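Local structure of predicted ATPase of the ABC class (Vibrio vulnificus, 5D6A) at residues 144-149 against 160-165; 33-38 against 44-49. The protein binds the ATP analogue AMP-PNP and is probably an ABC-class ATPase that hydrolyses ATP, though its cellular role is not established. One frame throughout, in Å; residues are numbered along the deposited sequence.

In the fold
Both contacts belong to the N-terminal family region of this ABC-class ATPase, their centres 12 Å apart. They follow one another along the chain: interaction 2 (33-38 against 44-49) lies within the long loop between helix 23-33 and strand 48-51, and interaction 1 (144-149 against 160-165) comes later, where helix 155-172 folds back on the end of strand 137-144. Nearest atoms are about 4 Å apart without touching, yet other bonds join the neighbourhoods. Tyr40 and Tyr43, from that loop, bond to the carbonyls of Leu146 and Pro147, and Glu36 receives Ala155 N at the start of helix 155-172. The loop and helix are thus probably tied together, apart from the AMP-PNP pocket, whose residues lie between 217 and 428.

Interaction 1 of 2, residues 144-149 against 160-165; sequences VNLPAE and NIITFH
Ile161 meets Val144 and Pro147 where helix 155-172 folds back over the chain leaving strand 137-144, with the short hairpin of strands 148-149 and 152-153 in between. The helical segment includes a wider, pi-type turn at 160-165, and the whole contact is apolar. From CB, which points at the other segment, the side chain of Ile161 splits toward two targets. The CG2 branch lies anti to the backbone N and reaches Val144 CG1 at 4.1 Å, the two side chains running past each other in opposite directions. The other branch leaves through CG1, which acts as a spacer; an extended chi2 of 177° carries CD1 outward to the proline ring. There the methyl and the ring approach each other head on, CD1 lying 4.1 Å from Pro147 CG and as far from CD, so it sits against the CG-CD bond of the ring.

One residue on, Ile162 starts off across the contact rather than straight at it, but its stretched CG1-CD1 arm makes up the difference. Its CD1 comes within 4.1 Å of Leu146 CD2, the two chains crossing at a slant. Three separate aliphatic contacts thus seat the helix on the end of strand 137-144 and the loop after it.

The loop has further partners: Gln63 OE1 accepts Leu146 N, and Val144 pairs through its backbone with Ser71 of strand 71-78, whose Phe73 touches the valine side chain. On the helix, the pi-type turn is marked by His165 N donating to Asn160 O at 2.9 Å, whereas Phe164 N makes only a weak bond to that same oxygen.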
# COMPACT_ATOMS: atom_id res chain seq x y z
N VAL A 144 -12.50 17.70 -19.78
CA VAL A 144 -12.59 17.54 -21.23
C VAL A 144 -11.18 17.47 -21.81
O VAL A 144 -10.47 18.47 -21.83
CB VAL A 144 -13.36 18.69 -21.91
CG1 VAL A 144 -13.35 18.54 -23.43
CG2 VAL A 144 -14.79 18.75 -21.39
N ASN A 145 -10.78 16.29 -22.27
CA ASN A 145 -9.46 16.10 -22.85
C ASN A 145 -9.44 16.69 -24.26
O ASN A 145 -9.92 16.08 -25.21
CB ASN A 145 -9.10 14.61 -22.87
CG ASN A 145 -7.66 14.37 -23.27
OD1 ASN A 145 -6.91 15.30 -23.56
ND2 ASN A 145 -7.27 13.10 -23.28
N LEU A 146 -8.87 17.89 -24.38
CA LEU A 146 -8.80 18.60 -25.67
C LEU A 146 -7.90 17.86 -26.67
O LEU A 146 -6.75 17.55 -26.35
CB LEU A 146 -8.31 20.03 -25.45
CG LEU A 146 -9.19 20.89 -24.52
CD1 LEU A 146 -8.55 22.24 -24.27
CD2 LEU A 146 -10.59 21.06 -25.08
N PRO A 147 -8.42 17.59 -27.88
CA PRO A 147 -7.71 16.84 -28.91
C PRO A 147 -6.70 17.63 -29.74
O PRO A 147 -6.71 18.86 -29.74
CB PRO A 147 -8.84 16.35 -29.82
CG PRO A 147 -9.83 17.47 -29.76
CD PRO A 147 -9.74 18.03 -28.37
N ALA A 148 -5.85 16.90 -30.45
CA ALA A 148 -4.82 17.48 -31.30
C ALA A 148 -4.12 16.37 -32.07
O ALA A 148 -4.18 15.20 -31.68
CB ALA A 148 -3.82 18.25 -30.45
N GLU A 149 -3.46 16.73 -33.17
CA GLU A 149 -2.73 15.76 -33.99
C GLU A 149 -1.27 15.71 -33.53
O GLU A 149 -0.35 16.07 -34.26
CB GLU A 149 -2.84 16.10 -35.49
CG GLU A 149 -2.38 17.50 -35.87
CD GLU A 149 -2.44 17.77 -37.37
OE1 GLU A 149 -2.93 16.90 -38.12
OE2 GLU A 149 -1.99 18.86 -37.80
N ASN A 160 -16.83 19.65 -32.33
CA ASN A 160 -17.74 18.51 -32.22
C ASN A 160 -17.97 18.10 -30.76
O ASN A 160 -19.10 17.80 -30.36
CB ASN A 160 -17.19 17.33 -33.02
CG ASN A 160 -18.15 16.15 -33.06
OD1 ASN A 160 -19.37 16.33 -33.07
ND2 ASN A 160 -17.60 14.94 -33.11
N ILE A 161 -16.90 18.09 -29.98
CA ILE A 161 -16.97 17.70 -28.57
C ILE A 161 -17.67 18.75 -27.70
O ILE A 161 -18.63 18.44 -26.99
CB ILE A 161 -15.56 17.49 -27.97
CG1 ILE A 161 -14.80 16.40 -28.74
CG2 ILE A 161 -15.66 17.14 -26.49
CD1 ILE A 161 -13.38 16.18 -28.25
N ILE A 162 -17.19 19.98 -27.78
CA ILE A 162 -17.68 21.08 -26.94
C ILE A 162 -19.00 21.72 -27.36
O ILE A 162 -19.80 22.08 -26.49
CB ILE A 162 -16.61 22.19 -26.86
CG1 ILE A 162 -15.28 21.63 -26.36
CG2 ILE A 162 -17.09 23.33 -25.96
CD1 ILE A 162 -14.13 22.61 -26.40
N THR A 163 -19.23 21.87 -28.66
CA THR A 163 -20.44 22.55 -29.15
C THR A 163 -21.56 21.65 -29.67
O THR A 163 -22.67 22.13 -29.90
CB THR A 163 -20.09 23.54 -30.28
OG1 THR A 163 -19.72 22.81 -31.46
CG2 THR A 163 -18.96 24.47 -29.86
N PHE A 164 -21.27 20.37 -29.88
CA PHE A 164 -22.29 19.45 -30.39
C PHE A 164 -22.64 18.35 -29.38
O PHE A 164 -23.81 18.20 -29.02
CB PHE A 164 -21.83 18.85 -31.73
CG PHE A 164 -22.85 17.94 -32.35
CD1 PHE A 164 -23.91 18.45 -33.07
CD2 PHE A 164 -22.72 16.56 -32.24
CE1 PHE A 164 -24.85 17.61 -33.65
CE2 PHE A 164 -23.65 15.72 -32.82
CZ PHE A 164 -24.72 16.24 -33.52
N HIS A 165 -21.64 17.60 -28.92
CA HIS A 165 -21.88 16.52 -27.96
C HIS A 165 -22.08 16.99 -26.53
O HIS A 165 -23.08 16.67 -25.89
CB HIS A 165 -20.74 15.50 -27.98
CG HIS A 165 -20.68 14.67 -29.22
ND1 HIS A 165 -21.61 13.69 -29.49
CD2 HIS A 165 -19.78 14.64 -30.23
CE1 HIS A 165 -21.30 13.11 -30.64
NE2 HIS A 165 -20.20 13.66 -31.10

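Interaction 2 of 2, residues 33-38 against 44-49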
# COMPACT_ATOMS: atom_id res chain seq x y z
N LYS A 33 -12.54 28.00 -34.66
CA LYS A 33 -12.10 27.64 -36.01
C LYS A 33 -10.72 28.20 -36.33
O LYS A 33 -9.90 27.53 -36.96
CB LYS A 33 -13.09 28.15 -37.07
CG LYS A 33 -14.44 27.46 -37.10
CD LYS A 33 -15.34 28.10 -38.14
CE LYS A 33 -16.71 27.44 -38.21
NZ LYS A 33 -16.63 26.01 -38.61
N LYS A 34 -10.47 29.43 -35.90
CA LYS A 34 -9.20 30.11 -36.15
C LYS A 34 -8.00 29.39 -35.52
O LYS A 34 -6.87 29.55 -35.97
CB LYS A 34 -9.24 31.54 -35.62
CG LYS A 34 -10.27 32.44 -36.30
CD LYS A 34 -10.22 33.85 -35.73
CE LYS A 34 -11.22 34.77 -36.40
NZ LYS A 34 -11.18 36.14 -35.83
N LEU A 35 -8.26 28.59 -34.49
CA LEU A 35 -7.19 27.86 -33.80
C LEU A 35 -6.79 26.56 -34.51
O LEU A 35 -5.98 25.81 -33.98
CB LEU A 35 -7.62 27.56 -32.36
CG LEU A 35 -7.99 28.76 -31.49
CD1 LEU A 35 -8.42 28.31 -30.11
CD2 LEU A 35 -6.84 29.75 -31.41
N GLU A 36 -7.34 26.31 -35.69
CA GLU A 36 -7.02 25.08 -36.43
C GLU A 36 -5.53 25.00 -36.80
O GLU A 36 -4.95 25.97 -37.29
CB GLU A 36 -7.89 24.97 -37.69
CG GLU A 36 -7.68 23.70 -38.51
CD GLU A 36 -8.04 22.43 -37.76
OE1 GLU A 36 -7.47 21.36 -38.08
OE2 GLU A 36 -8.88 22.48 -36.84
N LYS A 37 -4.94 23.83 -36.55
CA LYS A 37 -3.52 23.55 -36.85
C LYS A 37 -2.50 24.43 -36.12
O LYS A 37 -1.30 24.35 -36.41
CB LYS A 37 -3.25 23.60 -38.36
CG LYS A 37 -3.91 22.47 -39.14
CD LYS A 37 -3.54 22.52 -40.61
CE LYS A 37 -4.16 21.37 -41.39
NZ LYS A 37 -3.77 21.40 -42.82
N GLN A 38 -2.94 25.25 -35.17
CA GLN A 38 -2.02 26.09 -34.41
C GLN A 38 -1.44 25.29 -33.24
O GLN A 38 -1.88 24.18 -32.95
CB GLN A 38 -2.71 27.36 -33.92
CG GLN A 38 -3.17 28.27 -35.04
CD GLN A 38 -3.72 29.59 -34.54
OE1 GLN A 38 -3.79 29.83 -33.33
NE2 GLN A 38 -4.12 30.45 -35.47
N GLN A 44 -5.34 28.21 -24.70
CA GLN A 44 -5.45 29.18 -23.60
C GLN A 44 -6.44 30.31 -23.92
O GLN A 44 -7.00 30.91 -23.01
CB GLN A 44 -4.08 29.79 -23.28
CG GLN A 44 -3.12 28.83 -22.60
CD GLN A 44 -3.59 28.45 -21.21
OE1 GLN A 44 -4.29 29.22 -20.54
NE2 GLN A 44 -3.20 27.26 -20.75
N GLN A 45 -6.63 30.58 -25.21
CA GLN A 45 -7.54 31.64 -25.65
C GLN A 45 -9.02 31.26 -25.47
O GLN A 45 -9.89 32.13 -25.48
CB GLN A 45 -7.26 31.99 -27.12
CG GLN A 45 -5.86 32.52 -27.37
CD GLN A 45 -5.56 32.77 -28.83
OE1 GLN A 45 -6.46 32.72 -29.68
NE2 GLN A 45 -4.30 33.03 -29.14
N ILE A 46 -9.29 29.97 -25.32
CA ILE A 46 -10.65 29.46 -25.13
C ILE A 46 -11.13 29.74 -23.71
O ILE A 46 -12.33 29.83 -23.46
CB ILE A 46 -10.71 27.94 -25.42
CG1 ILE A 46 -10.26 27.65 -26.85
CG2 ILE A 46 -12.11 27.39 -25.18
CD1 ILE A 46 -11.05 28.39 -27.91
N LYS A 47 -10.18 29.87 -22.78
CA LYS A 47 -10.46 30.14 -21.37
C LYS A 47 -11.51 31.23 -21.21
O LYS A 47 -11.44 32.27 -21.88
CB LYS A 47 -9.18 30.59 -20.68
CG LYS A 47 -9.28 30.71 -19.16
CD LYS A 47 -9.20 29.35 -18.49
CE LYS A 47 -7.77 28.82 -18.43
NZ LYS A 47 -6.93 29.58 -17.47
N GLY A 48 -12.49 31.01 -20.33
CA GLY A 48 -13.53 32.01 -20.07
C GLY A 48 -14.92 31.45 -19.90
O GLY A 48 -15.11 30.24 -19.83
N GLN A 49 -15.90 32.35 -19.83
CA GLN A 49 -17.30 31.98 -19.68
C GLN A 49 -18.04 32.16 -21.00
O GLN A 49 -17.76 33.09 -21.77
CB GLN A 49 -17.97 32.85 -18.61
CG GLN A 49 -19.45 32.58 -18.41
CD GLN A 49 -20.09 33.47 -17.36
OE1 GLN A 49 -19.43 34.34 -16.78
NE2 GLN A 49 -21.38 33.26 -17.11
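The side-chain amide of Gln45 is the one flat group to meet the opposite segment, and Leu35 approaches its oxygen end from above the plane. Leu35 CD2 is displaced past the oxygen, 3.5 Å from Gln45 OE1 but 4.2 Å from Gln45 CD. The methyl therefore lies above the plane and beyond the oxygen, and does not cover the amide. This is a van der Waals contact between an aliphatic branch and a polar group. The glutamine reaches it with a chain extended beyond CG (chi2 176°), crossing the leucine at a slant.

The second branch of Leu35 turns to Ile46. Its CD1 lies 3.4 Å from Ile46 CD1 and 3.8 Å from Ile46 CG1, the two side chains passing each other in opposite directions. A bent chi2 of -57° in the isoleucine folds CD1 back to this meeting, although the residue's first bond runs across the contact. Leu35 is thus forked over two consecutive residues, with one methyl on the exposed glutamine and the other on the buried isoleucine.

Leu35 owes its position to two overlapping turns, a type I turn from Lys33 to Glu36, closed by Glu36 N bonding to Lys33 O at 3.1 Å, and a type II turn from Leu35 to Gln38.

Beyond the pair, Ile46 also packs on Leu28 and Leu32 of helix 23-33 and on Ile59 of strand 56-61. Gly48 pairs through its backbone with the same Ile59 as strand 48-51 begins. The contact accordingly fills the corner between the C-terminal end of helix 23-33 and the antiparallel sheet that strand 48-51 joins.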